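Local structure of inner kinetochore subunit cnp3 (Schizosaccharomyces pombe, 6O2D) at the interface of chains A and B. The protein helps build the inner kinetochore on centromeric DNA, a platform for the complex that attaches chromosomes to spindle microtubules, and dimerises through this C-terminal cupin domain. Numbering follows the deposited sequence. Chains: chain A/B, Inner kinetochore subunit cnp3.

Contacts 1 and 2 are neighbouring patches of the two-fold symmetric cupin dimer interface, with the centres of their C-alpha atoms about 10 Å apart. Strands 32-40 and 55-62 of chain A and strand 113-117 of chain B run through both, and B:Ile116 belongs to each. In contact 1 an edge-to-edge backbone pairing joins the two copies beside an aromatic-aliphatic core. In contact 2 the surface becomes mixed, with a carboxylate between two arginines over an isoleucine. The apolar seam thus passes into a charged patch, and exchange of the chains repeats both patches on the other side of the dimer.

Contact 1: the interface of chains A and B. Residues chain A 36-39, 60; chain B 109, 114-116.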
ATOM      1  N   VAL A  36     -14.797   7.454  -5.455  1.00 89.55           N
ATOM      2  CA  VAL A  36     -14.901   6.334  -4.523  1.00 79.56           C
ATOM      3  C   VAL A  36     -13.601   6.263  -3.724  1.00 75.86           C
ATOM      4  O   VAL A  36     -12.538   5.978  -4.281  1.00 86.95           O
ATOM      5  CB  VAL A  36     -15.179   5.014  -5.255  1.00 78.70           C
ATOM      6  CG1 VAL A  36     -15.527   3.915  -4.262  1.00 78.75           C
ATOM      7  CG2 VAL A  36     -16.302   5.190  -6.267  1.00 67.23           C
ATOM      8  N   VAL A  37     -13.674   6.544  -2.422  1.00 65.85           N
ATOM      9  CA  VAL A  37     -12.480   6.591  -1.584  1.00 71.14           C
ATOM     10  C   VAL A  37     -12.422   5.434  -0.594  1.00 76.95           C
ATOM     11  O   VAL A  37     -11.526   5.402   0.257  1.00 67.53           O
ATOM     12  CB  VAL A  37     -12.353   7.932  -0.844  1.00 70.77           C
ATOM     13  CG1 VAL A  37     -12.328   9.083  -1.833  1.00 58.21           C
ATOM     14  CG2 VAL A  37     -13.467   8.084   0.184  1.00 60.36           C
ATOM     15  N   GLY A  38     -13.345   4.480  -0.681  1.00 73.53           N
ATOM     16  CA  GLY A  38     -13.324   3.362   0.239  1.00 57.76           C
ATOM     17  C   GLY A  38     -14.073   2.155  -0.280  1.00 74.48           C
ATOM     18  O   GLY A  38     -15.130   2.282  -0.908  1.00 79.94           O
ATOM     19  N   TYR A  39     -13.542   0.971   0.006  1.00 75.53           N
ATOM     20  CA  TYR A  39     -14.146  -0.275  -0.433  1.00 73.21           C
ATOM     21  C   TYR A  39     -14.085  -1.298   0.691  1.00 70.18           C
ATOM     22  O   TYR A  39     -13.154  -1.302   1.500  1.00 75.94           O
ATOM     23  CB  TYR A  39     -13.432  -0.865  -1.653  1.00 64.29           C
ATOM     24  CG  TYR A  39     -13.592  -0.146  -2.976  1.00 59.92           C
ATOM     25  CD1 TYR A  39     -14.678  -0.394  -3.802  1.00 61.99           C
ATOM     26  CD2 TYR A  39     -12.611   0.728  -3.434  1.00 62.53           C
ATOM     27  CE1 TYR A  39     -14.800   0.237  -5.031  1.00 73.27           C
ATOM     28  CE2 TYR A  39     -12.720   1.354  -4.663  1.00 62.78           C
ATOM     29  CZ  TYR A  39     -13.818   1.110  -5.455  1.00 73.70           C
ATOM     30  OH  TYR A  39     -13.927   1.743  -6.673  1.00 84.33           O
ATOM     31  N   PHE A  60      -8.164   1.789  -6.382  1.00 64.45           N
ATOM     32  CA  PHE A  60      -7.767   3.188  -6.345  1.00 73.94           C
ATOM     33  C   PHE A  60      -6.667   3.442  -7.361  1.00 78.14           C
ATOM     34  O   PHE A  60      -5.673   2.709  -7.402  1.00 75.85           O
ATOM     35  CB  PHE A  60      -7.298   3.590  -4.946  1.00 66.82           C
ATOM     36  CG  PHE A  60      -8.291   3.288  -3.868  1.00 57.78           C
ATOM     37  CD1 PHE A  60      -9.533   3.887  -3.868  1.00 60.66           C
ATOM     38  CD2 PHE A  60      -7.984   2.393  -2.861  1.00 70.19           C
ATOM     39  CE1 PHE A  60     -10.449   3.608  -2.873  1.00 71.34           C
ATOM     40  CE2 PHE A  60      -8.890   2.114  -1.862  1.00 73.90           C
ATOM     41  CZ  PHE A  60     -10.123   2.719  -1.869  1.00 72.11           C
TER
HETATM   42  N   MSE B 109     -15.769   0.871   9.388  1.00 75.51           N
HETATM   43  CA  MSE B 109     -15.036  -0.111   8.615  1.00 72.71           C
HETATM   44  C   MSE B 109     -14.382  -1.032   9.619  1.00 78.16           C
HETATM   45  O   MSE B 109     -13.846  -0.565  10.625  1.00 80.31           O
HETATM   46  CB  MSE B 109     -13.967   0.551   7.740  1.00 80.65           C
HETATM   47  CG  MSE B 109     -14.321   0.697   6.282  1.00 88.47           C
HETATM   48 SE   MSE B 109     -12.840   1.417   5.246  1.00 97.33          SE
HETATM   49  CE  MSE B 109     -13.780   1.587   3.549  1.00 77.05           C
ATOM     50  N   VAL B 114     -10.562  -0.931   3.047  1.00 64.66           N
ATOM     51  CA  VAL B 114      -9.480  -0.020   2.698  1.00 65.27           C
ATOM     52  C   VAL B 114     -10.072   1.327   2.311  1.00 66.72           C
ATOM     53  O   VAL B 114     -11.154   1.397   1.718  1.00 61.29           O
ATOM     54  CB  VAL B 114      -8.593  -0.571   1.560  1.00 58.72           C
ATOM     55  CG1 VAL B 114      -7.869  -1.825   2.011  1.00 68.75           C
ATOM     56  CG2 VAL B 114      -9.423  -0.848   0.316  1.00 65.53           C
ATOM     57  N   PHE B 115      -9.369   2.398   2.659  1.00 59.47           N
ATOM     58  CA  PHE B 115      -9.753   3.721   2.210  1.00 76.48           C
ATOM     59  C   PHE B 115      -8.493   4.508   1.884  1.00 68.25           C
ATOM     60  O   PHE B 115      -7.399   4.190   2.358  1.00 51.13           O
ATOM     61  CB  PHE B 115     -10.632   4.448   3.242  1.00 70.94           C
ATOM     62  CG  PHE B 115      -9.891   4.931   4.453  1.00 69.59           C
ATOM     63  CD1 PHE B 115      -9.645   4.080   5.514  1.00 69.93           C
ATOM     64  CD2 PHE B 115      -9.467   6.245   4.546  1.00 70.88           C
ATOM     65  CE1 PHE B 115      -8.976   4.529   6.636  1.00 68.61           C
ATOM     66  CE2 PHE B 115      -8.800   6.697   5.666  1.00 63.32           C
ATOM     67  CZ  PHE B 115      -8.558   5.841   6.712  1.00 62.58           C
ATOM     68  N   ILE B 116      -8.657   5.518   1.028  1.00 62.66           N
ATOM     69  CA  ILE B 116      -7.570   6.394   0.621  1.00 60.52           C
ATOM     70  C   ILE B 116      -7.880   7.800   1.089  1.00 62.17           C
ATOM     71  O   ILE B 116      -9.038   8.216   1.156  1.00 62.09           O
ATOM     72  CB  ILE B 116      -7.349   6.408  -0.905  1.00 66.66           C
ATOM     73  CG1 ILE B 116      -8.670   6.723  -1.623  1.00 62.29           C
ATOM     74  CG2 ILE B 116      -6.732   5.109  -1.363  1.00 65.85           C
ATOM     75  CD1 ILE B 116      -8.495   7.185  -3.049  1.00 49.95           C
TER
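A:Phe60 and B:Ile116 form the apolar centre of this part of the cupin dimer interface. The gamma-methyl CG2 of B:Ile116 lies over one face of the phenyl ring, 3.6 Å from its centroid and displaced toward the rim, a CH-pi contact. The longer branch follows the same ring, its CD1 lying 3.6 Å from A:Phe60 CD1. With CG1 held between the backbone N and the carbonyl carbon (chi1 53°), and CG2 therefore anti to the carbonyl carbon, both branches of the isoleucine reach the aromatic group. The two side chains lie antiparallel. Toward the far end of the ring, A:Phe60 CE2 meets the methyl CG2 of B:Val114 at 3.7 Å, the side chains crossing obliquely, while the carbonyl B:Val114 O lies in plane at the ring's edge. B:Met109, present as selenomethionine, reaches out with its chain straight past CG and sets its terminal methyl CE against the A:Gly38-A:Tyr39 backbone, 3.8 Å from A:Gly38 CA and 3.6 Å from A:Tyr39 O, where the glycine has no side chain in the way. Farther out, strand 32-40 of chain A pairs antiparallel with strand 113-117 of chain B, joining the sheets of the two copies. A:Tyr39 and B:Val114 exchange backbone hydrogen bonds, A:Tyr39 N to B:Val114 O at 3.0 Å and B:Val114 N to A:Tyr39 O at 3.0 Å. Beyond the bridge of A:Gly38 with B:Phe115, B:Ile116 N donates to A:Val37 O at 3.0 Å.

Contact 2: the interface of chains A and B. Residues chain A 35, 62, 66; chain B 88, 116, 118-119.
This mixed polar and apolar patch of the cupin homodimer adds side-chain contacts between charged groups and aliphatic surface to the joining of the two copies. A:Glu62, at the end of strand 55-62, reaches across to B:Ile88, B:Pro118 and B:Arg119. Its CG is anti to the backbone N (chi1 -155°) and the chain then kinks, bringing the carboxylate between two arginines, one from each copy. A:Glu62 OE2 forms a salt bridge within chain A to the guanidinium NH1 of A:Arg35, modelled at 2.5 Å, too short to read as strength at this resolution. A:Glu62 OE1 meets B:Arg119 NE at 3.4 Å, a weak hydrogen bond and salt bridge, with the carboxylate and guanidinium planes 43° apart. With its two oxygens engaged by different arginines, the carboxylate is probably hindered from turning. Methyl CD1 of B:Ile88 packs alongside the glutamate chain, 4.0 Å from A:Glu62 CB. The same methyl lies 4.0 Å from A:Phe66 CD2, its branch crossing the phenylalanine side chain at about a right angle. An alanine in place of A:Glu62 would probably leave A:Arg35 without this salt bridge and B:Arg119 without its weak one, and uncover part of B:Ile88. Across the patch, B:Pro118 turns its ring carbon CB toward A:Glu62 OE2 at 4.1 Å. A:Arg35, whose chain turns at CG-CD (chi3 -71°), crosses the B:Ile116 side chain at about a right angle, placing its NE 4.0 Å from the B:Ile116 methyl CD1.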
ATOM      1  N   ARG A  35     -15.494  10.964  -5.907  1.00 90.56           N
ATOM      2  CA  ARG A  35     -14.699   9.760  -6.172  1.00 79.78           C
ATOM      3  C   ARG A  35     -14.879   8.725  -5.059  1.00 88.56           C
ATOM      4  O   ARG A  35     -15.067   9.059  -3.880  1.00 79.72           O
ATOM      5  CB  ARG A  35     -13.193  10.041  -6.391  1.00 74.72           C
ATOM      6  CG  ARG A  35     -12.302  10.366  -5.191  1.00 82.12           C
ATOM      7  CD  ARG A  35     -10.818  10.559  -5.639  1.00 83.97           C
ATOM      8  NE  ARG A  35     -10.154   9.319  -6.058  1.00 91.28           N
ATOM      9  CZ  ARG A  35      -8.979   9.261  -6.687  1.00 91.24           C
ATOM     10  NH1 ARG A  35      -8.328  10.376  -6.988  1.00 83.45           N
ATOM     11  NH2 ARG A  35      -8.458   8.086  -7.026  1.00 93.22           N
ATOM     12  N   GLU A  62      -4.377   6.769  -8.752  1.00 62.80           N
ATOM     13  CA  GLU A  62      -4.011   8.189  -8.854  1.00 74.91           C
ATOM     14  C   GLU A  62      -2.823   8.279  -9.819  1.00 73.84           C
ATOM     15  O   GLU A  62      -1.674   8.436  -9.422  1.00 65.09           O
ATOM     16  CB  GLU A  62      -3.742   8.887  -7.514  1.00 82.70           C
ATOM     17  CG  GLU A  62      -3.985  10.423  -7.623  1.00 86.65           C
ATOM     18  CD  GLU A  62      -4.775  11.038  -6.462  1.00 86.98           C
ATOM     19  OE1 GLU A  62      -4.216  11.887  -5.723  1.00 86.23           O
ATOM     20  OE2 GLU A  62      -5.964  10.689  -6.305  1.00 86.72           O
ATOM     21  N   PHE A  66       0.539   6.257  -8.247  1.00 51.97           N
ATOM     22  CA  PHE A  66       0.077   5.284  -7.264  1.00 57.98           C
ATOM     23  C   PHE A  66      -1.133   4.511  -7.773  1.00 61.23           C
ATOM     24  O   PHE A  66      -1.986   5.060  -8.476  1.00 54.03           O
ATOM     25  CB  PHE A  66      -0.275   5.969  -5.934  1.00 58.35           C
ATOM     26  CG  PHE A  66      -0.860   5.038  -4.899  1.00 62.32           C
ATOM     27  CD1 PHE A  66      -0.034   4.218  -4.141  1.00 55.62           C
ATOM     28  CD2 PHE A  66      -2.227   4.995  -4.674  1.00 56.53           C
ATOM     29  CE1 PHE A  66      -0.560   3.374  -3.189  1.00 59.13           C
ATOM     30  CE2 PHE A  66      -2.759   4.144  -3.717  1.00 49.14           C
ATOM     31  CZ  PHE A  66      -1.925   3.339  -2.976  1.00 58.03           C
TER
ATOM     32  N   ILE B  88      -0.736  10.914  -1.080  1.00 44.83           N
ATOM     33  CA  ILE B  88      -1.951  10.111  -1.053  1.00 60.34           C
ATOM     34  C   ILE B  88      -1.753   9.032   0.007  1.00 49.83           C
ATOM     35  O   ILE B  88      -0.745   8.318  -0.006  1.00 53.20           O
ATOM     36  CB  ILE B  88      -2.268   9.506  -2.431  1.00 56.85           C
ATOM     37  CG1 ILE B  88      -3.418   8.500  -2.323  1.00 70.76           C
ATOM     38  CG2 ILE B  88      -1.043   8.853  -3.039  1.00 55.86           C
ATOM     39  CD1 ILE B  88      -4.219   8.342  -3.606  1.00 74.30           C
ATOM     40  N   ILE B 116      -8.657   5.518   1.028  1.00 62.66           N
ATOM     41  CA  ILE B 116      -7.570   6.394   0.621  1.00 60.52           C
ATOM     42  C   ILE B 116      -7.880   7.800   1.089  1.00 62.17           C
ATOM     43  O   ILE B 116      -9.038   8.216   1.156  1.00 62.09           O
ATOM     44  CB  ILE B 116      -7.349   6.408  -0.905  1.00 66.66           C
ATOM     45  CG1 ILE B 116      -8.670   6.723  -1.623  1.00 62.29           C
ATOM     46  CG2 ILE B 116      -6.732   5.109  -1.363  1.00 65.85           C
ATOM     47  CD1 ILE B 116      -8.495   7.185  -3.049  1.00 49.95           C
ATOM     48  N   PRO B 118      -6.850  11.102  -0.599  1.00 56.10           N
ATOM     49  CA  PRO B 118      -6.119  11.724  -1.708  1.00 55.59           C
ATOM     50  C   PRO B 118      -5.341  12.939  -1.232  1.00 54.55           C
ATOM     51  O   PRO B 118      -5.612  13.509  -0.171  1.00 59.88           O
ATOM     52  CB  PRO B 118      -7.223  12.125  -2.693  1.00 52.69           C
ATOM     53  CG  PRO B 118      -8.396  11.282  -2.326  1.00 70.74           C
ATOM     54  CD  PRO B 118      -8.298  11.041  -0.851  1.00 68.37           C
ATOM     55  N   ARG B 119      -4.368  13.343  -2.048  1.00 55.90           N
ATOM     56  CA  ARG B 119      -3.597  14.541  -1.743  1.00 65.02           C
ATOM     57  C   ARG B 119      -4.532  15.737  -1.616  1.00 57.22           C
ATOM     58  O   ARG B 119      -5.531  15.839  -2.332  1.00 56.57           O
ATOM     59  CB  ARG B 119      -2.562  14.799  -2.839  1.00 58.81           C
ATOM     60  CG  ARG B 119      -1.568  13.664  -3.050  1.00 56.19           C
ATOM     61  CD  ARG B 119      -0.670  13.916  -4.258  1.00 58.01           C
ATOM     62  NE  ARG B 119      -1.399  13.802  -5.518  1.00 52.00           N
ATOM     63  CZ  ARG B 119      -0.894  14.110  -6.706  1.00 64.18           C
ATOM     64  NH1 ARG B 119       0.355  14.553  -6.814  1.00 64.72           N
ATOM     65  NH2 ARG B 119      -1.642  13.971  -7.791  1.00 79.88           N
TER